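Local coordinates for protein probable TonB-dependent receptor (PDB 4K3F) that probably captures methionine in the periplasm as the lipid-anchored binding protein of a transport system, and holds selenomethionine in the cleft between its lobes, at residues A[10-15]-A[175-180]; A[15-20]-A[230-235]; A[20-25]-A[29-34]; A[96-101]-A[165-170]; A[102-107]-A[118-123]. All coordinates share one frame; numbering follows the deposited sequence.

Contact 1 of 5, residues A[10-15]-A[175-180]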
# COMPACT_ATOMS: atom_id res chain seq x y z
N THR A 10 -4.49 -0.78 -8.48
CA THR A 10 -4.90 0.57 -8.06
C THR A 10 -4.22 1.56 -9.03
O THR A 10 -3.22 1.26 -9.71
CB THR A 10 -4.54 0.88 -6.58
OG1 THR A 10 -3.25 0.32 -6.29
CG2 THR A 10 -5.57 0.23 -5.65
N PRO A 11 -4.80 2.75 -9.17
CA PRO A 11 -4.35 3.57 -10.31
C PRO A 11 -2.94 4.12 -10.19
O PRO A 11 -2.23 4.17 -11.19
CB PRO A 11 -5.35 4.74 -10.29
CG PRO A 11 -6.55 4.19 -9.63
CD PRO A 11 -6.02 3.29 -8.56
N VAL A 12 -2.52 4.49 -8.98
CA VAL A 12 -1.23 5.15 -8.78
C VAL A 12 -0.59 4.62 -7.51
O VAL A 12 -1.20 4.71 -6.45
CB VAL A 12 -1.35 6.71 -8.67
CG1 VAL A 12 0.01 7.36 -8.50
CG2 VAL A 12 -2.06 7.32 -9.86
N PRO A 13 0.62 4.08 -7.59
CA PRO A 13 1.50 3.93 -8.75
C PRO A 13 1.26 2.71 -9.62
O PRO A 13 1.83 2.63 -10.70
CB PRO A 13 2.89 3.81 -8.10
CG PRO A 13 2.62 3.07 -6.85
CD PRO A 13 1.33 3.71 -6.34
N HIS A 14 0.42 1.77 -9.16
CA HIS A 14 0.45 0.42 -9.71
C HIS A 14 0.10 0.34 -11.19
O HIS A 14 0.82 -0.26 -11.97
CB HIS A 14 -0.43 -0.52 -8.88
CG HIS A 14 -0.13 -0.46 -7.42
ND1 HIS A 14 -0.41 0.65 -6.65
CD2 HIS A 14 0.52 -1.33 -6.62
CE1 HIS A 14 0.02 0.44 -5.42
NE2 HIS A 14 0.59 -0.75 -5.37
N ALA A 15 -1.01 0.96 -11.58
CA ALA A 15 -1.42 0.88 -12.98
C ALA A 15 -0.48 1.69 -13.89
O ALA A 15 -0.24 1.34 -15.04
CB ALA A 15 -2.88 1.32 -13.14
N ALA A 175 -2.71 8.80 -1.04
CA ALA A 175 -2.13 10.13 -0.88
C ALA A 175 -1.71 10.78 -2.21
O ALA A 175 -2.00 11.93 -2.45
CB ALA A 175 -0.97 10.06 0.07
N LEU A 176 -1.03 10.00 -3.07
CA LEU A 176 -0.55 10.47 -4.36
C LEU A 176 -1.74 10.79 -5.25
O LEU A 176 -1.71 11.75 -5.95
CB LEU A 176 0.33 9.41 -5.01
CG LEU A 176 1.70 9.16 -4.38
CD1 LEU A 176 2.40 7.98 -5.05
CD2 LEU A 176 2.56 10.41 -4.46
N GLU A 177 -2.82 10.00 -5.22
CA GLU A 177 -4.01 10.39 -6.04
C GLU A 177 -4.64 11.69 -5.57
O GLU A 177 -5.25 12.43 -6.36
CB GLU A 177 -5.08 9.31 -6.05
CG GLU A 177 -4.70 8.07 -6.80
CD GLU A 177 -5.91 7.19 -6.98
OE1 GLU A 177 -6.73 7.51 -7.87
OE2 GLU A 177 -6.09 6.23 -6.20
N ALA A 178 -4.52 11.96 -4.29
CA ALA A 178 -5.02 13.18 -3.68
C ALA A 178 -4.07 14.39 -3.84
O ALA A 178 -4.33 15.44 -3.27
CB ALA A 178 -5.31 12.94 -2.20
N LYS A 179 -2.95 14.20 -4.55
CA LYS A 179 -1.89 15.22 -4.74
C LYS A 179 -1.17 15.60 -3.46
O LYS A 179 -0.63 16.68 -3.37
CB LYS A 179 -2.44 16.49 -5.43
CG LYS A 179 -3.21 16.22 -6.71
CD LYS A 179 -2.42 15.31 -7.64
CE LYS A 179 -2.99 15.30 -9.05
NZ LYS A 179 -2.72 16.59 -9.76
N LEU A 180 -1.11 14.69 -2.49
CA LEU A 180 -0.25 14.91 -1.33
C LEU A 180 1.15 14.49 -1.71
O LEU A 180 1.35 13.62 -2.56
CB LEU A 180 -0.77 14.17 -0.09
CG LEU A 180 -2.20 14.53 0.33
CD1 LEU A 180 -2.77 13.57 1.36
CD2 LEU A 180 -2.22 15.95 0.89
O HOH W 1 -3.91 4.55 -6.11

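Contact 2 of 5, residues A[15-20]-A[230-235]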
# COMPACT_ATOMS: atom_id res chain seq x y z
N ALA A 15 -1.01 0.96 -11.58
CA ALA A 15 -1.42 0.88 -12.98
C ALA A 15 -0.48 1.69 -13.89
O ALA A 15 -0.24 1.34 -15.04
CB ALA A 15 -2.88 1.32 -13.14
N GLU A 16 0.13 2.74 -13.33
CA GLU A 16 1.12 3.52 -14.09
C GLU A 16 2.34 2.62 -14.37
O GLU A 16 2.84 2.56 -15.48
CB GLU A 16 1.53 4.78 -13.32
CG GLU A 16 0.36 5.72 -13.05
CD GLU A 16 0.79 7.10 -12.52
OE1 GLU A 16 1.73 7.19 -11.72
OE2 GLU A 16 0.12 8.08 -12.87
N ILE A 17 2.84 1.95 -13.33
CA ILE A 17 3.95 1.02 -13.50
C ILE A 17 3.65 -0.03 -14.55
O ILE A 17 4.47 -0.32 -15.43
CB ILE A 17 4.29 0.35 -12.15
CG1 ILE A 17 4.92 1.39 -11.20
CG2 ILE A 17 5.21 -0.86 -12.33
CD1 ILE A 17 4.98 0.94 -9.74
N LEU A 18 2.46 -0.63 -14.45
CA LEU A 18 2.04 -1.63 -15.41
C LEU A 18 1.94 -1.10 -16.85
O LEU A 18 2.35 -1.83 -17.78
CB LEU A 18 0.75 -2.32 -14.95
CG LEU A 18 0.88 -3.17 -13.68
CD1 LEU A 18 -0.51 -3.61 -13.26
CD2 LEU A 18 1.79 -4.38 -13.82
N ASN A 19 1.48 0.15 -17.04
CA ASN A 19 1.42 0.74 -18.39
C ASN A 19 2.83 0.86 -19.03
O ASN A 19 3.00 0.68 -20.23
CB ASN A 19 0.79 2.14 -18.35
CG ASN A 19 -0.71 2.13 -18.11
OD1 ASN A 19 -1.41 1.26 -18.58
ND2 ASN A 19 -1.20 3.16 -17.43
N VAL A 20 3.83 1.12 -18.19
CA VAL A 20 5.22 1.28 -18.66
C VAL A 20 5.83 -0.09 -18.96
O VAL A 20 6.67 -0.18 -19.85
CB VAL A 20 6.01 2.10 -17.62
CG1 VAL A 20 7.49 2.15 -17.90
CG2 VAL A 20 5.41 3.51 -17.59
N GLU A 230 12.25 8.32 -11.10
CA GLU A 230 12.02 9.64 -11.70
C GLU A 230 10.56 10.10 -11.53
O GLU A 230 10.31 11.28 -11.33
CB GLU A 230 12.42 9.65 -13.18
CG GLU A 230 11.43 8.93 -14.09
CD GLU A 230 11.81 8.99 -15.57
OE1 GLU A 230 12.78 8.29 -15.95
OE2 GLU A 230 11.11 9.72 -16.34
N LYS A 231 9.61 9.17 -11.60
CA LYS A 231 8.20 9.55 -11.56
C LYS A 231 7.77 9.97 -10.15
O LYS A 231 7.08 10.98 -9.98
CB LYS A 231 7.33 8.41 -12.10
CG LYS A 231 5.85 8.70 -12.10
CD LYS A 231 5.40 9.68 -13.17
CE LYS A 231 3.89 9.85 -13.05
NZ LYS A 231 3.39 10.93 -13.93
N TYR A 232 8.15 9.19 -9.15
CA TYR A 232 7.62 9.38 -7.80
C TYR A 232 8.59 10.07 -6.86
O TYR A 232 8.20 10.40 -5.74
CB TYR A 232 7.10 8.03 -7.25
CG TYR A 232 6.13 7.38 -8.19
CD1 TYR A 232 4.86 7.91 -8.40
CD2 TYR A 232 6.49 6.26 -8.94
CE1 TYR A 232 3.97 7.34 -9.29
CE2 TYR A 232 5.64 5.69 -9.85
CZ TYR A 232 4.38 6.23 -10.03
OH TYR A 232 3.54 5.66 -10.94
N LYS A 233 9.85 10.23 -7.27
CA LYS A 233 10.82 11.10 -6.56
C LYS A 233 10.91 10.75 -5.06
O LYS A 233 10.88 11.62 -4.16
CB LYS A 233 10.46 12.55 -6.77
CG LYS A 233 10.65 13.01 -8.21
CD LYS A 233 10.01 14.37 -8.38
CE LYS A 233 10.33 14.93 -9.75
NZ LYS A 233 9.88 16.35 -9.89
N GLY A 234 11.03 9.45 -4.80
CA GLY A 234 11.26 8.95 -3.46
C GLY A 234 9.99 8.57 -2.71
O GLY A 234 10.06 7.92 -1.66
N ALA A 235 8.81 8.94 -3.21
CA ALA A 235 7.55 8.53 -2.54
C ALA A 235 7.26 7.04 -2.71
O ALA A 235 6.51 6.43 -1.88
CB ALA A 235 6.40 9.35 -3.09

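Contact 3 of 5, residues A[20-25]-A[29-34]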
# COMPACT_ATOMS: atom_id res chain seq x y z
N VAL A 20 3.83 1.12 -18.19
CA VAL A 20 5.22 1.28 -18.66
C VAL A 20 5.83 -0.09 -18.96
O VAL A 20 6.67 -0.18 -19.85
CB VAL A 20 6.01 2.10 -17.62
CG1 VAL A 20 7.49 2.15 -17.90
CG2 VAL A 20 5.41 3.51 -17.59
N VAL A 21 5.41 -1.15 -18.25
CA VAL A 21 5.98 -2.50 -18.51
C VAL A 21 5.29 -3.12 -19.70
O VAL A 21 5.86 -4.02 -20.33
CB VAL A 21 5.98 -3.55 -17.36
CG1 VAL A 21 6.88 -3.16 -16.24
CG2 VAL A 21 4.60 -3.88 -16.86
N LYS A 22 4.08 -2.68 -20.02
CA LYS A 22 3.26 -3.39 -21.01
C LYS A 22 3.95 -3.57 -22.36
O LYS A 22 3.96 -4.64 -22.91
CB LYS A 22 1.87 -2.74 -21.16
CG LYS A 22 1.03 -3.30 -22.28
CD LYS A 22 -0.46 -2.96 -22.11
CE LYS A 22 -1.22 -3.51 -23.31
NZ LYS A 22 -2.69 -3.44 -23.12
N PRO A 23 4.60 -2.52 -22.90
CA PRO A 23 5.31 -2.75 -24.18
C PRO A 23 6.46 -3.74 -24.12
O PRO A 23 6.67 -4.47 -25.09
CB PRO A 23 5.83 -1.37 -24.54
CG PRO A 23 4.85 -0.44 -23.90
CD PRO A 23 4.49 -1.08 -22.59
N LEU A 24 7.20 -3.76 -23.01
CA LEU A 24 8.27 -4.73 -22.80
C LEU A 24 7.73 -6.16 -22.88
O LEU A 24 8.35 -7.04 -23.49
CB LEU A 24 8.98 -4.54 -21.45
CG LEU A 24 9.81 -3.27 -21.27
CD1 LEU A 24 10.38 -3.22 -19.86
CD2 LEU A 24 10.89 -3.20 -22.35
N LEU A 25 6.57 -6.37 -22.28
CA LEU A 25 5.96 -7.68 -22.28
C LEU A 25 5.46 -8.05 -23.66
O LEU A 25 5.61 -9.20 -24.08
CB LEU A 25 4.84 -7.75 -21.24
CG LEU A 25 5.41 -7.98 -19.85
CD1 LEU A 25 4.24 -7.89 -18.95
CD2 LEU A 25 6.03 -9.36 -19.69
N GLY A 29 5.93 -11.66 -26.09
CA GLY A 29 4.79 -12.49 -26.44
C GLY A 29 3.71 -12.51 -25.37
O GLY A 29 2.92 -13.46 -25.29
N VAL A 30 3.64 -11.45 -24.56
CA VAL A 30 2.64 -11.37 -23.51
C VAL A 30 1.83 -10.12 -23.66
O VAL A 30 2.40 -9.03 -23.75
CB VAL A 30 3.26 -11.38 -22.09
CG1 VAL A 30 2.19 -11.07 -21.04
CG2 VAL A 30 3.93 -12.71 -21.84
N ASP A 31 0.51 -10.27 -23.69
CA ASP A 31 -0.42 -9.16 -23.87
C ASP A 31 -1.03 -8.80 -22.54
O ASP A 31 -2.00 -9.41 -22.08
CB ASP A 31 -1.50 -9.51 -24.89
CG ASP A 31 -2.49 -8.39 -25.11
OD1 ASP A 31 -2.19 -7.22 -24.81
OD2 ASP A 31 -3.58 -8.69 -25.62
N LEU A 32 -0.39 -7.85 -21.87
CA LEU A 32 -0.80 -7.41 -20.54
C LEU A 32 -2.02 -6.51 -20.61
O LEU A 32 -1.97 -5.48 -21.27
CB LEU A 32 0.31 -6.65 -19.86
CG LEU A 32 0.09 -6.24 -18.40
CD1 LEU A 32 -0.06 -7.46 -17.50
CD2 LEU A 32 1.27 -5.42 -17.92
N LYS A 33 -3.10 -6.90 -19.93
CA LYS A 33 -4.37 -6.17 -19.92
C LYS A 33 -4.66 -5.72 -18.50
O LYS A 33 -4.89 -6.56 -17.58
CB LYS A 33 -5.50 -7.06 -20.45
CG LYS A 33 -5.24 -7.56 -21.88
CD LYS A 33 -6.33 -8.54 -22.31
CE LYS A 33 -5.97 -9.27 -23.58
NZ LYS A 33 -6.58 -10.63 -23.61
N ILE A 34 -4.66 -4.41 -18.31
CA ILE A 34 -4.67 -3.81 -16.98
C ILE A 34 -6.08 -3.31 -16.71
O ILE A 34 -6.69 -2.65 -17.58
CB ILE A 34 -3.71 -2.60 -16.93
CG1 ILE A 34 -2.27 -3.02 -17.24
CG2 ILE A 34 -3.79 -1.88 -15.60
CD1 ILE A 34 -1.44 -1.87 -17.76
O HOH W 2 1.88 -6.51 -23.31
O HOH W 3 -3.74 -5.07 -25.18

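Contact 4 of 5, residues A[96-101]-A[165-170]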
# COMPACT_ATOMS: atom_id res chain seq x y z
N ASP A 96 4.65 18.15 17.35
CA ASP A 96 4.60 18.84 18.62
C ASP A 96 3.41 19.80 18.73
O ASP A 96 2.95 20.09 19.83
CB ASP A 96 5.92 19.58 18.87
CG ASP A 96 7.01 18.65 19.38
OD1 ASP A 96 6.67 17.54 19.85
OD2 ASP A 96 8.20 19.02 19.33
N GLU A 97 2.90 20.27 17.60
CA GLU A 97 1.73 21.18 17.60
C GLU A 97 0.39 20.50 17.88
O GLU A 97 -0.59 21.18 18.15
CB GLU A 97 1.63 21.94 16.29
CG GLU A 97 2.78 22.90 16.03
CD GLU A 97 2.72 23.53 14.65
OE1 GLU A 97 1.76 23.26 13.90
OE2 GLU A 97 3.65 24.30 14.33
N LEU A 98 0.32 19.17 17.80
CA LEU A 98 -0.97 18.48 17.97
C LEU A 98 -1.52 18.81 19.36
O LEU A 98 -0.80 18.76 20.34
CB LEU A 98 -0.83 16.97 17.84
CG LEU A 98 -0.43 16.40 16.47
CD1 LEU A 98 -0.11 14.92 16.64
CD2 LEU A 98 -1.55 16.61 15.46
N PRO A 99 -2.79 19.16 19.44
CA PRO A 99 -3.37 19.52 20.71
C PRO A 99 -3.71 18.27 21.55
O PRO A 99 -3.77 17.14 21.03
CB PRO A 99 -4.65 20.23 20.29
CG PRO A 99 -5.08 19.47 19.07
CD PRO A 99 -3.79 19.16 18.36
N SER A 100 -3.94 18.49 22.84
CA SER A 100 -4.53 17.48 23.69
C SER A 100 -5.86 17.08 23.09
O SER A 100 -6.62 17.93 22.65
CB SER A 100 -4.76 18.04 25.10
OG SER A 100 -5.43 17.10 25.94
N GLY A 101 -6.15 15.78 23.07
CA GLY A 101 -7.39 15.28 22.47
C GLY A 101 -7.45 15.34 20.93
O GLY A 101 -8.52 15.19 20.34
N VAL A 165 -10.04 16.43 10.44
CA VAL A 165 -9.32 15.83 11.54
C VAL A 165 -8.02 16.59 11.80
O VAL A 165 -7.59 17.39 10.99
CB VAL A 165 -9.04 14.31 11.28
CG1 VAL A 165 -10.35 13.56 11.08
CG2 VAL A 165 -8.12 14.12 10.09
N ASP A 166 -7.37 16.33 12.93
CA ASP A 166 -6.09 16.94 13.19
C ASP A 166 -4.96 16.29 12.42
O ASP A 166 -3.98 16.97 12.09
CB ASP A 166 -5.85 16.93 14.70
CG ASP A 166 -6.90 17.78 15.46
OD1 ASP A 166 -7.30 18.85 14.94
OD2 ASP A 166 -7.36 17.38 16.55
N MSE A 167 -5.04 14.97 12.20
CA MSE A 167 -3.99 14.26 11.44
C MSE A 167 -4.60 12.99 10.86
O MSE A 167 -5.46 12.36 11.52
CB MSE A 167 -2.79 13.96 12.35
CG MSE A 167 -1.56 13.45 11.61
SE MSE A 167 0.05 13.61 12.69
CE MSE A 167 -0.43 12.28 14.04
N ALA A 168 -4.08 12.59 9.71
CA ALA A 168 -4.46 11.35 9.04
C ALA A 168 -3.24 10.62 8.54
O ALA A 168 -2.33 11.20 7.96
CB ALA A 168 -5.44 11.60 7.92
N LEU A 169 -3.22 9.31 8.78
CA LEU A 169 -2.14 8.46 8.28
C LEU A 169 -2.69 7.73 7.07
O LEU A 169 -3.57 6.89 7.21
CB LEU A 169 -1.63 7.50 9.37
CG LEU A 169 -0.60 8.11 10.35
CD1 LEU A 169 -1.19 9.26 11.15
CD2 LEU A 169 -0.04 7.03 11.25
N ILE A 170 -2.18 8.10 5.90
CA ILE A 170 -2.82 7.78 4.62
C ILE A 170 -1.89 6.95 3.77
O ILE A 170 -0.74 7.34 3.58
CB ILE A 170 -3.16 9.05 3.86
CG1 ILE A 170 -4.07 9.91 4.76
CG2 ILE A 170 -3.84 8.69 2.56
CD1 ILE A 170 -4.44 11.23 4.15

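Contact 5 of 5, residues A[102-107]-A[118-123]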
# COMPACT_ATOMS: atom_id res chain seq x y z
N ALA A 102 -6.30 15.50 20.28
CA ALA A 102 -6.22 15.48 18.84
C ALA A 102 -6.84 14.24 18.23
O ALA A 102 -6.69 13.11 18.73
CB ALA A 102 -4.78 15.64 18.35
N THR A 103 -7.56 14.48 17.13
CA THR A 103 -8.14 13.43 16.35
C THR A 103 -7.15 13.00 15.29
O THR A 103 -6.72 13.79 14.45
CB THR A 103 -9.48 13.85 15.71
OG1 THR A 103 -9.34 15.08 14.99
CG2 THR A 103 -10.54 14.01 16.80
N VAL A 104 -6.82 11.71 15.33
CA VAL A 104 -5.86 11.11 14.39
C VAL A 104 -6.53 9.90 13.75
O VAL A 104 -6.83 8.91 14.44
CB VAL A 104 -4.59 10.70 15.14
CG1 VAL A 104 -3.58 10.06 14.22
CG2 VAL A 104 -3.97 11.93 15.80
N VAL A 105 -6.76 9.96 12.44
CA VAL A 105 -7.46 8.89 11.76
C VAL A 105 -6.45 7.96 11.07
O VAL A 105 -5.44 8.42 10.52
CB VAL A 105 -8.56 9.41 10.80
CG1 VAL A 105 -7.98 10.23 9.66
CG2 VAL A 105 -9.42 8.27 10.30
N ILE A 106 -6.73 6.67 11.16
CA ILE A 106 -5.88 5.65 10.55
C ILE A 106 -6.78 4.66 9.81
O ILE A 106 -7.99 4.64 10.01
CB ILE A 106 -5.05 4.92 11.66
CG1 ILE A 106 -5.93 4.04 12.53
CG2 ILE A 106 -4.24 5.95 12.47
CD1 ILE A 106 -5.19 3.26 13.61
N PRO A 107 -6.21 3.83 8.96
CA PRO A 107 -7.05 2.82 8.31
C PRO A 107 -7.67 1.81 9.27
O PRO A 107 -7.10 1.49 10.29
CB PRO A 107 -6.08 2.11 7.34
CG PRO A 107 -5.00 3.13 7.09
CD PRO A 107 -4.83 3.86 8.40
N LEU A 118 2.05 1.70 14.54
CA LEU A 118 3.50 1.57 14.67
C LEU A 118 4.26 2.83 14.26
O LEU A 118 5.26 3.18 14.89
CB LEU A 118 4.02 0.36 13.87
CG LEU A 118 3.64 -1.00 14.48
CD1 LEU A 118 4.10 -2.11 13.56
CD2 LEU A 118 4.23 -1.21 15.85
N LEU A 119 3.78 3.53 13.24
CA LEU A 119 4.36 4.82 12.85
C LEU A 119 4.14 5.83 13.97
O LEU A 119 5.05 6.60 14.32
CB LEU A 119 3.77 5.34 11.52
CG LEU A 119 4.32 6.70 11.09
CD1 LEU A 119 5.85 6.68 10.97
CD2 LEU A 119 3.65 7.19 9.81
N LEU A 120 2.93 5.87 14.55
CA LEU A 120 2.68 6.79 15.69
C LEU A 120 3.64 6.46 16.85
O LEU A 120 4.14 7.37 17.56
CB LEU A 120 1.23 6.73 16.17
CG LEU A 120 0.21 7.21 15.16
CD1 LEU A 120 -1.23 6.98 15.63
CD2 LEU A 120 0.43 8.67 14.85
N ASP A 121 3.90 5.17 17.06
CA ASP A 121 4.84 4.76 18.11
C ASP A 121 6.27 5.23 17.75
O ASP A 121 6.99 5.82 18.58
CB ASP A 121 4.70 3.25 18.35
CG ASP A 121 5.76 2.69 19.33
OD1 ASP A 121 6.96 2.57 18.96
OD2 ASP A 121 5.37 2.33 20.46
N LYS A 122 6.68 4.99 16.51
CA LYS A 122 8.02 5.39 16.08
C LYS A 122 8.22 6.88 16.25
O LYS A 122 9.28 7.32 16.68
CB LYS A 122 8.25 5.02 14.61
CG LYS A 122 9.72 5.02 14.25
CD LYS A 122 9.95 4.89 12.76
CE LYS A 122 11.41 4.58 12.48
NZ LYS A 122 11.58 4.08 11.10
N ALA A 123 7.18 7.66 15.93
CA ALA A 123 7.23 9.11 15.96
C ALA A 123 7.03 9.71 17.36
O ALA A 123 7.15 10.92 17.52
CB ALA A 123 6.18 9.64 15.05

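Contact 1 of 5, residues A[10-15]-A[175-180]
Glu177 lays its carboxylate beside the ring of Pro11, the two side chains crossing at about a right angle. Its two oxygens are spread along the proline: OE1 of Glu177 sits 3.8 Å from CG of Pro11, and OE2 of Glu177 is 3.8 Å from CD of Pro11. The glutamate gets there by an extended course, with CG anti to its carbonyl carbon (chi1 -69°) and the carboxylate carried straight on beyond it. On the way it slides past Val12, the two side chains running in opposite directions, and CG of Glu177 meets CB of Val12 at 4.1 Å. Val12 has its CG1 branch anti to the backbone N (chi1 -179°); the Val12 and Leu176 side chains cross at about a right angle, CG1 of Val12 touching CB of Leu176 at 4.1 Å. Water 1 bridges the segments, 2.7 Å from Val12 O and 2.8 Å from OE2 of Glu177, placed to donate to either. The carboxylate thus pairs a greasy flank against proline with a hydrated oxygen. A cis peptide joins Val12 to Pro13, and His14 follows in the selenomethionine pocket, its NE2 hydrogen-bonded to Asn198. Lys179, with positive phi, closes helix 172-177 in a Schellman motif. The contact therefore brings the start of helix 11-26 to the end of helix 172-177 at the surface beside the ligand cleft, with Tyr232 of helix 222-232 against Val12 and Pro13, Val236 against Leu176, and Glu36 of strand 30-36 touching Pro11.

Contact 2 of 5, residues A[15-20]-A[230-235]
Tyr232 OH donates to OE1 of Glu16 in a very short hydrogen bond of 2.5 Å. The acceptor lies at the edge of the phenol ring, near its plane, and the carboxylate is turned 32° from the ring. The hydroxyl is pressed further into the glutamate, only 3.2 Å from CB of Glu16. Lys231 borders the same carboxylate: CE of Lys231 is 3.7 Å from OE1 of Glu16, while NZ of Lys231 stays 4.5 Å from OE2 of Glu16, beyond a salt bridge. A bend at chi2 (74°) takes the lysine over its neighbour, CG of Lys231 resting 3.5 Å above the centre of the Tyr232 ring. The ammonium makes a weak hydrogen bond to a glycerol, probably from the crystallisation liquor, and its charge may still steady the carboxylate. A type I' turn from Tyr232 to Ala235 reverses the chain, with Lys233 and Gly234 at positive phi. The phenol–carboxylate bond joins the last helix, 222-232, to helix 11-26 in an alpha/beta lobe of the periplasmic binding protein fold.

Contact 3 of 5, residues A[20-25]-A[29-34]
Apolar packing between Leu32, Val21 and Leu25 forms the inner side of this contact. CD2 of Leu32 touches two helix side chains, 3.8 Å from CG2 of Val21 and 4.0 Å from CD1 of Leu25. Leu32 reaches them with its CG anti to the backbone N (chi1 -174°). Leu25 and Val30 instead lie side by side and point the same way, their CB atoms 4.0 Å apart. The backbone bond is Val30 N to Leu25 O, 3.0 Å long, with its donor well above the carbonyl plane. Together with Gly29 N to Ala26 O, it makes the Schellman motif that ends the helix, Gly29 supplying the positive phi. On the outer side the contact turns polar. Lys22, extended along its whole length, sets NZ at 2.8 Å from Leu32 O in a weak hydrogen bond. Two waters bridge the segments: water 2 donates to Lys22 O and Val30 O and accepts from Leu32 N, while water 3 joins NZ of Lys22 to OD1 of Asp31, a pair too far apart for a direct salt bridge. The axes of segments 20-25 and 30-34 run nearly antiparallel, at 158°. They belong to the second and third elements of the beta-alpha-beta unit 3-9, 11-26, 30-36: strand 30-36 is an edge strand bonded to 3-9, and helices 210-218 and 222-232 pack on Val21.

Contact 4 of 5, residues A[96-101]-A[165-170]
Leu98 and Met167 are swung together by their torsions: the leucine sets CG anti to its carbonyl carbon (chi1 -66°), whereas Met167, a selenomethionine, carries CG opposite the backbone N (chi1 -170°) and then turns back at chi3 (68°). That last bend brings its terminal methyl round to the leucine, so CE of Met167 rests 3.7 Å from CD1 of Leu98, with the selenium 4.2 Å from the same CD1. The two side chains cross at about a right angle, a methyl meeting the curled end of the longer chain. The other leucine branch turns to the backbone, CD2 of Leu98 lying 4.2 Å from Asp166 O. Next along, Pro99 slants across Asp166, its CG coming 4.0 Å from OD2 of Asp166. That oxygen has its true partner in Thr103 N, to which it is hydrogen-bonded, so the carboxylate is oriented by the start of strand 103-107 and meets the proline only by packing. Backbone carbonyls on both sides are likewise held by neighbours: Leu98 O by Lys146 NZ, and Asp166 O by Ser89 OG. The loop thus lies over the beginning of strand 167-170, whose backbone pairs with 103-107, while Leu95 and Leu120 also touch the selenomethionine. With dispersion between the leucine methyl and the selenomethionine end as its main force, and Pro99 only brushing the Asp166 carboxylate, the contact itself prescribes little direction; the hydrogen bonds that fix the loop and the aspartate run to other residues.

Contact 5 of 5, residues A[102-107]-A[118-123]
Leu120 reaches from helix 110-122 toward Val104 on strand 103-107, and the two meet tip to tip. CB of Leu120 starts the approach, pointing at the strand without touching it. CG follows, placed anti to the carbonyl carbon by chi1 (-65°), and is still too far back for close contact; the contact with this strand falls to CD1. CD1 of Leu120 comes 4.1 Å from CG1 of Val104, the valine branch that stands anti to the backbone N (chi1 180°). The same CD1 of Leu120 lies 4.5 Å from CG2 of Ile106, a looser touch. Val104 and Ile106, two residues apart on the strand, send their side chains to the same face of the sheet, and one leucine methyl serves both. This is the layering of an alpha/beta lobe of the periplasmic binding protein kind: a strand of the mixed sheet runs directly into a helix that folds back over that sheet. CD2 of Leu120 is the other branch and reaches the neighbouring strand 167-170, where it packs against the end of Met167 and lies 4.1 Å from CD1 of Leu169. Ile150 of strand 149-153 also packs on Leu120, so the leucine straddles three adjacent parallel strands. Ile106 has further helix neighbours in Ala116 and Leu117. Where the strand ends, Pro107 packs on Ala116 and on Asn112, the latter a residue of the selenomethionine pocket.

How the contacts relate
Contacts 1, 2 and 3 follow one another along helix 11-26: contact 1 holds its start, contact 2 its middle, contact 3 its end, and they touch through shared residues and through Ile34 and Tyr232. Contacts 4 and 5 belong to the other lobe, on the adjacent strands 167-170 and 103-107, with centres 8 Å apart. Contact 5 alone is fully buried and purely apolar; contact 4 is partly buried and mainly dispersive. Contact 1, at the surface between the lobes, combines loose apolar packing with a water-bridged carboxylate. Contacts 2 and 3 are partly buried: contact 2 rests on a very short phenol–carboxylate bond, whereas contact 3 mixes apolar packing with a helix cap and water bridges.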